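Local coordinates for alanine racemase (Oenococcus oeni PSU-1, PDB 3HUR), which belongs to the alanine racemase family, whose chains join an N-terminal TIM-barrel domain to a C-terminal domain built mainly of beta strands, at residues F251-E256 and V335-K340; D15-A20 and G376-V381; Q24-W29 and I223-L228. All blocks are in the same frame, centred on the assembly; numbering follows the deposited sequence.

Contact 1: F251-E256 and V335-K340; sequences FSVCSE and VTLIGK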
loop_
_atom_site.group_PDB
_atom_site.type_symbol
_atom_site.label_atom_id
_atom_site.label_comp_id
_atom_site.label_asym_id
_atom_site.label_seq_id
_atom_site.Cartn_x
_atom_site.Cartn_y
_atom_site.Cartn_z
ATOM N N PHE A 251 12.301 22.470 5.347
ATOM C CA PHE A 251 11.893 21.853 4.081
ATOM C C PHE A 251 10.410 22.103 3.858
ATOM O O PHE A 251 9.694 22.330 4.809
ATOM C CB PHE A 251 12.167 20.346 4.097
ATOM C CG PHE A 251 11.488 19.650 5.219
ATOM C CD1 PHE A 251 10.242 19.132 5.065
ATOM C CD2 PHE A 251 12.080 19.604 6.465
ATOM C CE1 PHE A 251 9.582 18.516 6.132
ATOM C CE2 PHE A 251 11.438 19.007 7.536
ATOM C CZ PHE A 251 10.183 18.459 7.380
ATOM N N SER A 252 9.992 22.052 2.591
ATOM C CA SER A 252 8.619 22.118 2.150
ATOM C C SER A 252 8.481 21.200 0.950
ATOM O O SER A 252 9.464 20.952 0.218
ATOM C CB SER A 252 8.320 23.491 1.637
ATOM O OG SER A 252 8.271 24.450 2.668
ATOM N N VAL A 253 7.268 20.691 0.743
ATOM C CA VAL A 253 6.944 20.040 -0.497
ATOM C C VAL A 253 6.153 21.105 -1.270
ATOM O O VAL A 253 5.233 21.736 -0.731
ATOM C CB VAL A 253 6.172 18.737 -0.323
ATOM C CG1 VAL A 253 5.828 18.138 -1.712
ATOM C CG2 VAL A 253 6.960 17.738 0.491
ATOM N N CYS A 254 6.556 21.323 -2.516
ATOM C CA CYS A 254 5.973 22.330 -3.337
ATOM C C CYS A 254 5.527 21.762 -4.654
ATOM O O CYS A 254 6.003 20.716 -5.103
ATOM C CB CYS A 254 7.026 23.384 -3.673
ATOM S SG CYS A 254 7.674 24.250 -2.311
ATOM N N SER A 255 4.672 22.533 -5.307
ATOM C CA SER A 255 4.282 22.285 -6.660
ATOM C C SER A 255 4.026 23.650 -7.328
ATOM O O SER A 255 4.488 24.679 -6.826
ATOM C CB SER A 255 3.046 21.397 -6.681
ATOM O OG SER A 255 2.643 21.102 -8.010
ATOM N N GLU A 256 3.307 23.648 -8.450
ATOM C CA GLU A 256 3.017 24.873 -9.181
ATOM C C GLU A 256 1.702 24.754 -9.920
ATOM O O GLU A 256 1.249 23.665 -10.163
ATOM C CB GLU A 256 4.153 25.190 -10.163
ATOM C CG GLU A 256 4.264 24.207 -11.319
ATOM C CD GLU A 256 5.500 24.427 -12.168
ATOM O OE1 GLU A 256 5.633 25.501 -12.757
ATOM O OE2 GLU A 256 6.343 23.517 -12.265
ATOM N N VAL A 335 3.339 26.683 -5.411
ATOM C CA VAL A 335 2.390 26.257 -4.393
ATOM C C VAL A 335 3.125 25.464 -3.320
ATOM O O VAL A 335 4.052 24.715 -3.619
ATOM C CB VAL A 335 1.330 25.381 -5.000
ATOM C CG1 VAL A 335 0.426 24.871 -3.948
ATOM C CG2 VAL A 335 0.551 26.163 -6.083
ATOM N N THR A 336 2.752 25.673 -2.063
ATOM C CA THR A 336 3.387 24.972 -0.949
ATOM C C THR A 336 2.337 24.145 -0.211
ATOM O O THR A 336 1.255 24.615 0.097
ATOM C CB THR A 336 4.085 25.923 0.032
ATOM O OG1 THR A 336 5.063 26.685 -0.670
ATOM C CG2 THR A 336 4.794 25.143 1.122
ATOM N N LEU A 337 2.672 22.892 0.041
ATOM C CA LEU A 337 1.779 21.998 0.716
ATOM C C LEU A 337 1.912 22.195 2.208
ATOM O O LEU A 337 2.949 22.639 2.677
ATOM C CB LEU A 337 2.080 20.561 0.287
ATOM C CG LEU A 337 1.230 20.319 -0.963
ATOM C CD1 LEU A 337 2.058 20.105 -2.169
ATOM C CD2 LEU A 337 0.212 19.195 -0.700
ATOM N N ILE A 338 0.829 21.893 2.932
ATOM C CA ILE A 338 0.780 22.001 4.376
ATOM C C ILE A 338 0.623 20.624 4.974
ATOM O O ILE A 338 -0.263 19.868 4.584
ATOM C CB ILE A 338 -0.430 22.826 4.869
ATOM C CG1 ILE A 338 -0.474 24.212 4.188
ATOM C CG2 ILE A 338 -0.400 22.923 6.429
ATOM C CD1 ILE A 338 -1.794 24.977 4.484
ATOM N N GLY A 339 1.481 20.310 5.934
ATOM C CA GLY A 339 1.477 19.001 6.590
ATOM C C GLY A 339 0.449 18.894 7.711
ATOM O O GLY A 339 0.241 19.841 8.486
ATOM N N LYS A 340 -0.190 17.728 7.792
ATOM C CA LYS A 340 -1.019 17.348 8.929
ATOM C C LYS A 340 -0.328 17.670 10.260
ATOM O O LYS A 340 -0.982 18.117 11.204
ATOM C CB LYS A 340 -1.332 15.849 8.857
ATOM C CG LYS A 340 -2.316 15.444 7.737
ATOM C CD LYS A 340 -2.657 13.958 7.821
ATOM C CE LYS A 340 -3.773 13.571 6.827
ATOM N NZ LYS A 340 -3.745 12.100 6.480
#
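An antiparallel strand pair of the largely beta C-terminal domain is formed where S255 meets V335 and C254 meets T336. S255 and V335 are the hydrogen-bonded pair: S255 N donates to V335 O (2.8 Å), and V335 N returns a bond to S255 O (2.7 Å), reaching that oxygen from above its carbonyl plane. C254 and T336 follow as a non-hydrogen-bonded pair with CA atoms 4.4 Å apart. One further bond, from L337 N to V253 O, runs nearly straight (N-H...O 174°) and close to the C=O axis. Its counterpart does not form, since V253 N and L337 O are 5.1 Å apart; the strands diverge here, in keeping with the 137° between their directions. The alternate residues S252 and C254 make backbone bonds to S13 and W11 of strand 10-15, which flanks strand 251-263, while T336 bonds to I304 of strand 302-305 beyond strand 334-339.

Side chains divide between the two faces. On that of C254 and T336, C254 SG and T336 OG1, each turned anti to its own carbonyl carbon, come to 3.9 Å, at van der Waals range. T336 CG2, anti to its backbone N, instead reaches the S252 hydroxyl end. On the face of S255 and V335, the hydroxyl of S255 is engaged by P9 O, outside the pair, and V335 packs against V303 and I305. Where the backbones part, V253 and L337 hold an apolar contact that M298 joins from strand 298-299: V253 CG1 touches L337 CD1 at 4.3 Å, and L337 CB lies 3.5 Å from V253 O.

Contact 2: D15-A20 and G376-V381; sequences DLDAAA and GDLAEV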
loop_
_atom_site.group_PDB
_atom_site.type_symbol
_atom_site.label_atom_id
_atom_site.label_comp_id
_atom_site.label_asym_id
_atom_site.label_seq_id
_atom_site.Cartn_x
_atom_site.Cartn_y
_atom_site.Cartn_z
ATOM N N ASP A 15 15.610 25.116 2.512
ATOM C CA ASP A 15 16.195 26.423 2.745
ATOM C C ASP A 15 17.461 26.310 3.609
ATOM O O ASP A 15 17.388 26.062 4.831
ATOM C CB ASP A 15 15.157 27.285 3.438
ATOM C CG ASP A 15 15.742 28.530 4.000
ATOM O OD1 ASP A 15 16.979 28.685 3.910
ATOM O OD2 ASP A 15 14.961 29.327 4.547
ATOM N N LEU A 16 18.612 26.498 2.988
ATOM C CA LEU A 16 19.869 26.200 3.665
ATOM C C LEU A 16 20.207 27.223 4.688
ATOM O O LEU A 16 20.945 26.907 5.615
ATOM C CB LEU A 16 21.032 26.071 2.683
ATOM C CG LEU A 16 20.964 24.861 1.736
ATOM C CD1 LEU A 16 22.041 24.910 0.650
ATOM C CD2 LEU A 16 21.039 23.564 2.542
ATOM N N ASP A 17 19.665 28.433 4.537
ATOM C CA ASP A 17 19.839 29.488 5.546
ATOM C C ASP A 17 19.215 29.036 6.859
ATOM O O ASP A 17 19.779 29.247 7.927
ATOM C CB ASP A 17 19.136 30.804 5.171
ATOM C CG ASP A 17 19.849 31.592 4.068
ATOM O OD1 ASP A 17 21.083 31.796 4.108
ATOM O OD2 ASP A 17 19.134 32.058 3.158
ATOM N N ALA A 18 18.028 28.451 6.761
ATOM C CA ALA A 18 17.302 27.996 7.919
ATOM C C ALA A 18 18.029 26.837 8.566
ATOM O O ALA A 18 18.085 26.755 9.791
ATOM C CB ALA A 18 15.852 27.628 7.558
ATOM N N ALA A 19 18.654 25.972 7.778
ATOM C CA ALA A 19 19.445 24.912 8.400
ATOM C C ALA A 19 20.619 25.511 9.216
ATOM O O ALA A 19 20.971 25.005 10.291
ATOM C CB ALA A 19 19.970 23.878 7.347
ATOM N N ALA A 20 21.223 26.570 8.686
ATOM C CA ALA A 20 22.380 27.182 9.316
ATOM C C ALA A 20 21.909 27.766 10.620
ATOM O O ALA A 20 22.473 27.513 11.686
ATOM C CB ALA A 20 22.964 28.255 8.453
ATOM N N GLY A 376 17.342 30.223 -1.087
ATOM C CA GLY A 376 17.943 31.175 -0.136
ATOM C C GLY A 376 19.327 31.659 -0.523
ATOM O O GLY A 376 19.981 31.059 -1.357
ATOM N N ASP A 377 19.765 32.756 0.102
ATOM C CA ASP A 377 21.019 33.442 -0.250
ATOM C C ASP A 377 22.184 32.502 -0.059
ATOM O O ASP A 377 23.077 32.417 -0.892
ATOM C CB ASP A 377 21.237 34.702 0.630
ATOM C CG ASP A 377 20.213 35.848 0.352
ATOM O OD1 ASP A 377 19.575 35.898 -0.737
ATOM O OD2 ASP A 377 20.068 36.734 1.237
ATOM N N LEU A 378 22.187 31.777 1.044
ATOM C CA LEU A 378 23.250 30.780 1.255
ATOM C C LEU A 378 23.355 29.785 0.101
ATOM O O LEU A 378 24.435 29.401 -0.303
ATOM C CB LEU A 378 22.989 30.006 2.539
ATOM C CG LEU A 378 24.069 29.921 3.605
ATOM C CD1 LEU A 378 23.621 28.851 4.602
ATOM C CD2 LEU A 378 25.437 29.622 2.997
ATOM N N ALA A 379 22.213 29.361 -0.420
ATOM C CA ALA A 379 22.154 28.462 -1.550
ATOM C C ALA A 379 22.848 28.996 -2.815
ATOM O O ALA A 379 23.544 28.251 -3.504
ATOM C CB ALA A 379 20.716 28.142 -1.859
ATOM N N GLU A 380 22.618 30.269 -3.109
ATOM C CA GLU A 380 23.266 31.023 -4.200
ATOM C C GLU A 380 24.786 30.972 -4.001
ATOM O O GLU A 380 25.524 30.505 -4.900
ATOM C CB GLU A 380 22.752 32.483 -4.131
ATOM C CG GLU A 380 22.672 33.364 -5.391
ATOM C CD GLU A 380 22.138 34.838 -5.060
ATOM O OE1 GLU A 380 22.180 35.313 -3.875
ATOM O OE2 GLU A 380 21.674 35.533 -6.005
ATOM N N VAL A 381 25.231 31.387 -2.801
ATOM C CA VAL A 381 26.658 31.485 -2.464
ATOM C C VAL A 381 27.408 30.158 -2.583
ATOM O O VAL A 381 28.564 30.144 -3.027
ATOM C CB VAL A 381 26.890 32.025 -1.001
ATOM C CG1 VAL A 381 28.362 31.822 -0.561
ATOM C CG2 VAL A 381 26.441 33.508 -0.841
#
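D17 reaches from the first turn of helix 16-30 to the N terminus of helix 377-381, where its carboxylate meets two successive backbone N-H groups. L378 N donates to D17 OD1 (3.3 Å), on the syn side but 35° out of the carboxylate plane. D377 N gives only a weak bond to D17 OD2, which also lies 3.6 Å from CA of G376, the N-cap residue. With D17 CG anti to its own carbonyl carbon (chi1 -74°), that atom sits next to L378 N and CB. The negative group would probably be stabilised by the N-H end of the helix it faces. The helix of D17 has its own cap: D15 OD1 accepts from A18 N at 3.0 Å, from above the carboxylate plane, and weakly from D17 N.

Both helices leave neighbouring parallel strands, 10-15 and 372-375, of the same mixed sheet, and segments 16-20 and 377-381 run at 105° to each other.

The apolar contacts lie beside this polar grip. The side chains of D17 and L378 cross obliquely, with D17 OD1 only 3.0 Å from L378 CB, a close approach beside the N-H bond. L378 CD1 comes to 3.5 Å from L16 O and touches A20 CB at 4.0 Å, with L16 CB slightly farther off. The other leucine is used differently: L16 CD1 runs to A379, 4.2 Å from its CA. Helix 48-57 adds L51 against L16 and A54 against L378.

Contact 3: Q24-W29 and I223-L228; sequences QEIREW and IRPGQL. With SO4 (sulfate ion), chain B.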
loop_
_atom_site.group_PDB
_atom_site.type_symbol
_atom_site.label_atom_id
_atom_site.label_comp_id
_atom_site.label_asym_id
_atom_site.label_seq_id
_atom_site.Cartn_x
_atom_site.Cartn_y
_atom_site.Cartn_z
ATOM N N GLN A 24 23.139 27.460 14.530
ATOM C CA GLN A 24 23.349 28.645 15.337
ATOM C C GLN A 24 22.464 28.708 16.626
ATOM O O GLN A 24 22.971 29.027 17.689
ATOM C CB GLN A 24 23.183 29.896 14.463
ATOM C CG GLN A 24 24.387 30.123 13.478
ATOM C CD GLN A 24 24.027 30.972 12.215
ATOM O OE1 GLN A 24 22.865 31.381 12.006
ATOM N NE2 GLN A 24 25.027 31.217 11.374
ATOM N N GLU A 25 21.171 28.400 16.539
ATOM C CA GLU A 25 20.273 28.467 17.697
ATOM C C GLU A 25 20.656 27.505 18.749
ATOM O O GLU A 25 20.667 27.842 19.934
ATOM C CB GLU A 25 18.831 28.124 17.342
ATOM C CG GLU A 25 18.093 29.223 16.651
ATOM C CD GLU A 25 17.700 30.324 17.585
ATOM O OE1 GLU A 25 16.994 30.053 18.598
ATOM O OE2 GLU A 25 18.086 31.460 17.274
ATOM N N ILE A 26 20.921 26.282 18.324
ATOM C CA ILE A 26 21.151 25.230 19.278
ATOM C C ILE A 26 22.543 25.372 19.924
ATOM O O ILE A 26 22.805 24.788 20.988
ATOM C CB ILE A 26 20.914 23.835 18.663
ATOM C CG1 ILE A 26 20.622 22.826 19.763
ATOM C CG2 ILE A 26 22.109 23.375 17.841
ATOM C CD1 ILE A 26 19.316 23.066 20.504
ATOM N N ARG A 27 23.427 26.127 19.269
ATOM C CA ARG A 27 24.713 26.515 19.853
ATOM C C ARG A 27 24.446 27.447 21.055
ATOM O O ARG A 27 24.970 27.232 22.128
ATOM C CB ARG A 27 25.601 27.235 18.838
ATOM C CG ARG A 27 27.073 27.306 19.240
ATOM C CD ARG A 27 27.898 28.187 18.289
ATOM N NE ARG A 27 29.209 27.584 18.028
ATOM C CZ ARG A 27 29.553 26.924 16.920
ATOM N NH1 ARG A 27 28.696 26.777 15.913
ATOM N NH2 ARG A 27 30.774 26.410 16.809
ATOM N N GLU A 28 23.614 28.461 20.838
ATOM C CA GLU A 28 23.305 29.438 21.864
ATOM C C GLU A 28 22.481 28.822 22.967
ATOM O O GLU A 28 22.551 29.276 24.088
ATOM C CB GLU A 28 22.522 30.642 21.295
ATOM C CG GLU A 28 23.256 31.433 20.212
ATOM C CD GLU A 28 22.319 32.386 19.425
ATOM O OE1 GLU A 28 21.484 33.067 20.088
ATOM O OE2 GLU A 28 22.427 32.460 18.161
ATOM N N TRP A 29 21.691 27.811 22.651
ATOM C CA TRP A 29 20.771 27.222 23.605
ATOM C C TRP A 29 21.536 26.388 24.612
ATOM O O TRP A 29 21.091 26.203 25.757
ATOM C CB TRP A 29 19.798 26.333 22.846
ATOM C CG TRP A 29 18.698 25.651 23.636
ATOM C CD1 TRP A 29 18.626 24.325 23.963
ATOM C CD2 TRP A 29 17.485 26.249 24.116
ATOM N NE1 TRP A 29 17.448 24.066 24.632
ATOM C CE2 TRP A 29 16.733 25.232 24.738
ATOM C CE3 TRP A 29 16.972 27.558 24.101
ATOM C CZ2 TRP A 29 15.490 25.484 25.351
ATOM C CZ3 TRP A 29 15.716 27.805 24.698
ATOM C CH2 TRP A 29 15.003 26.771 25.316
ATOM N N ILE A 223 28.656 19.528 20.982
ATOM C CA ILE A 223 27.346 18.983 20.686
ATOM C C ILE A 223 27.285 18.352 19.278
ATOM O O ILE A 223 28.086 18.675 18.407
ATOM C CB ILE A 223 26.246 20.024 20.891
ATOM C CG1 ILE A 223 26.328 21.179 19.893
ATOM C CG2 ILE A 223 26.289 20.549 22.326
ATOM C CD1 ILE A 223 25.065 22.125 19.952
ATOM N N ARG A 224 26.349 17.416 19.114
ATOM C CA ARG A 224 26.209 16.577 17.918
ATOM C C ARG A 224 24.796 16.593 17.367
ATOM O O ARG A 224 24.140 15.577 17.328
ATOM C CB ARG A 224 26.575 15.152 18.275
ATOM C CG ARG A 224 28.042 14.959 18.369
ATOM C CD ARG A 224 28.342 13.477 18.526
ATOM N NE ARG A 224 28.461 13.310 19.952
ATOM C CZ ARG A 224 27.879 12.406 20.713
ATOM N NH1 ARG A 224 27.167 11.403 20.256
ATOM N NH2 ARG A 224 28.107 12.515 21.989
ATOM N N PRO A 225 24.300 17.759 16.963
ATOM C CA PRO A 225 22.938 17.832 16.444
ATOM C C PRO A 225 22.784 17.120 15.107
ATOM O O PRO A 225 23.556 17.356 14.203
ATOM C CB PRO A 225 22.721 19.320 16.274
ATOM C CG PRO A 225 24.044 19.881 16.201
ATOM C CD PRO A 225 24.902 19.086 17.045
ATOM N N GLY A 226 21.827 16.204 15.042
ATOM C CA GLY A 226 21.496 15.449 13.812
ATOM C C GLY A 226 20.087 15.767 13.359
ATOM O O GLY A 226 19.860 16.775 12.729
ATOM N N GLN A 227 19.130 14.947 13.735
ATOM C CA GLN A 227 17.791 15.083 13.211
ATOM C C GLN A 227 17.196 16.439 13.395
ATOM O O GLN A 227 16.279 16.816 12.638
ATOM C CB GLN A 227 16.831 14.184 13.907
ATOM C CG GLN A 227 16.963 12.775 13.667
ATOM C CD GLN A 227 15.698 12.050 14.106
ATOM O OE1 GLN A 227 15.762 11.099 14.880
ATOM N NE2 GLN A 227 14.540 12.494 13.593
ATOM N N LEU A 228 17.633 17.161 14.410
ATOM C CA LEU A 228 17.019 18.442 14.689
ATOM C C LEU A 228 17.424 19.485 13.667
ATOM O O LEU A 228 16.872 20.611 13.665
ATOM C CB LEU A 228 17.398 18.953 16.093
ATOM C CG LEU A 228 18.797 19.559 16.333
ATOM C CD1 LEU A 228 18.973 20.927 15.744
ATOM C CD2 LEU A 228 19.026 19.631 17.847
HETATM S S SO4 B . 20.485 12.593 16.767
HETATM O O1 SO4 B . 19.485 12.399 15.749
HETATM O O2 SO4 B . 20.156 11.956 18.016
HETATM O O3 SO4 B . 21.683 11.922 16.356
HETATM O O4 SO4 B . 20.533 14.039 16.918
#
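The puckered ring of P225 turns its CG to the I26 side chain, with I26 CG2 at 4.3 Å. The flat groups of segment 24-29 have partners elsewhere: the W29 indole is stacked with the ring of H213, and the R27 guanidinium forms a salt bridge with D62. The nearest approach of R27 to I223 is from its backbone N to I223 CD1, 4.4 Å.

I26 carries the contact, and its branches share the work. CG1, anti to the backbone N (chi1 -158°), faces L228, whose CD2 comes tip to tip with it at 4.1 Å. CG2, held between the backbone N and the carbonyl carbon, turns to I223 CD1 at 3.8 Å. That same methyl of I223 lies 3.6 Å from I26 O.

The site is the closing seam of the TIM barrel: strand 222-223, last in sequence, bonds through I223 to K34 and Y36 of strand 34-38, and helix 16-30 packs over the outside of the junction. The side chains of I223 and P225 point from the barrel wall toward the helix. No hydrogen bond crosses from helix to loop.

Across the loop from I26, beyond the C-terminal end of strand 222-223, a sulfate ion, probably from the crystallisation liquor, is bound by two backbone N-H groups and S206 OG. Q227 N donates to sulfate O1 in a nearly straight bond (3.3 Å, 170°), and G226 N gives a weak one to O4. This end of a TIM barrel is where phosphate groups are commonly bound. Q227 CG packs 3.3 Å from sulfate O1.

From the N terminus the chain leaves strand 10-15 and enters helix 16-30, which serves two contacts: its first turn takes part in contact 2, its later turns in contact 3. The barrel is then traced out until residues 223-228 close contact 3 against that helix, beside the first and last barrel strands. The chain passes on to strand 251-263, and contact 1 closes a loop wholly within the C-terminal domain when strand 334-339 returns. Contact 2 closes last, near the C terminus, and encloses both others; these follow one another in series, their centres 25 Å apart, without crossing. Contact 2 thus ties the chain's end to the helix that packs on the barrel.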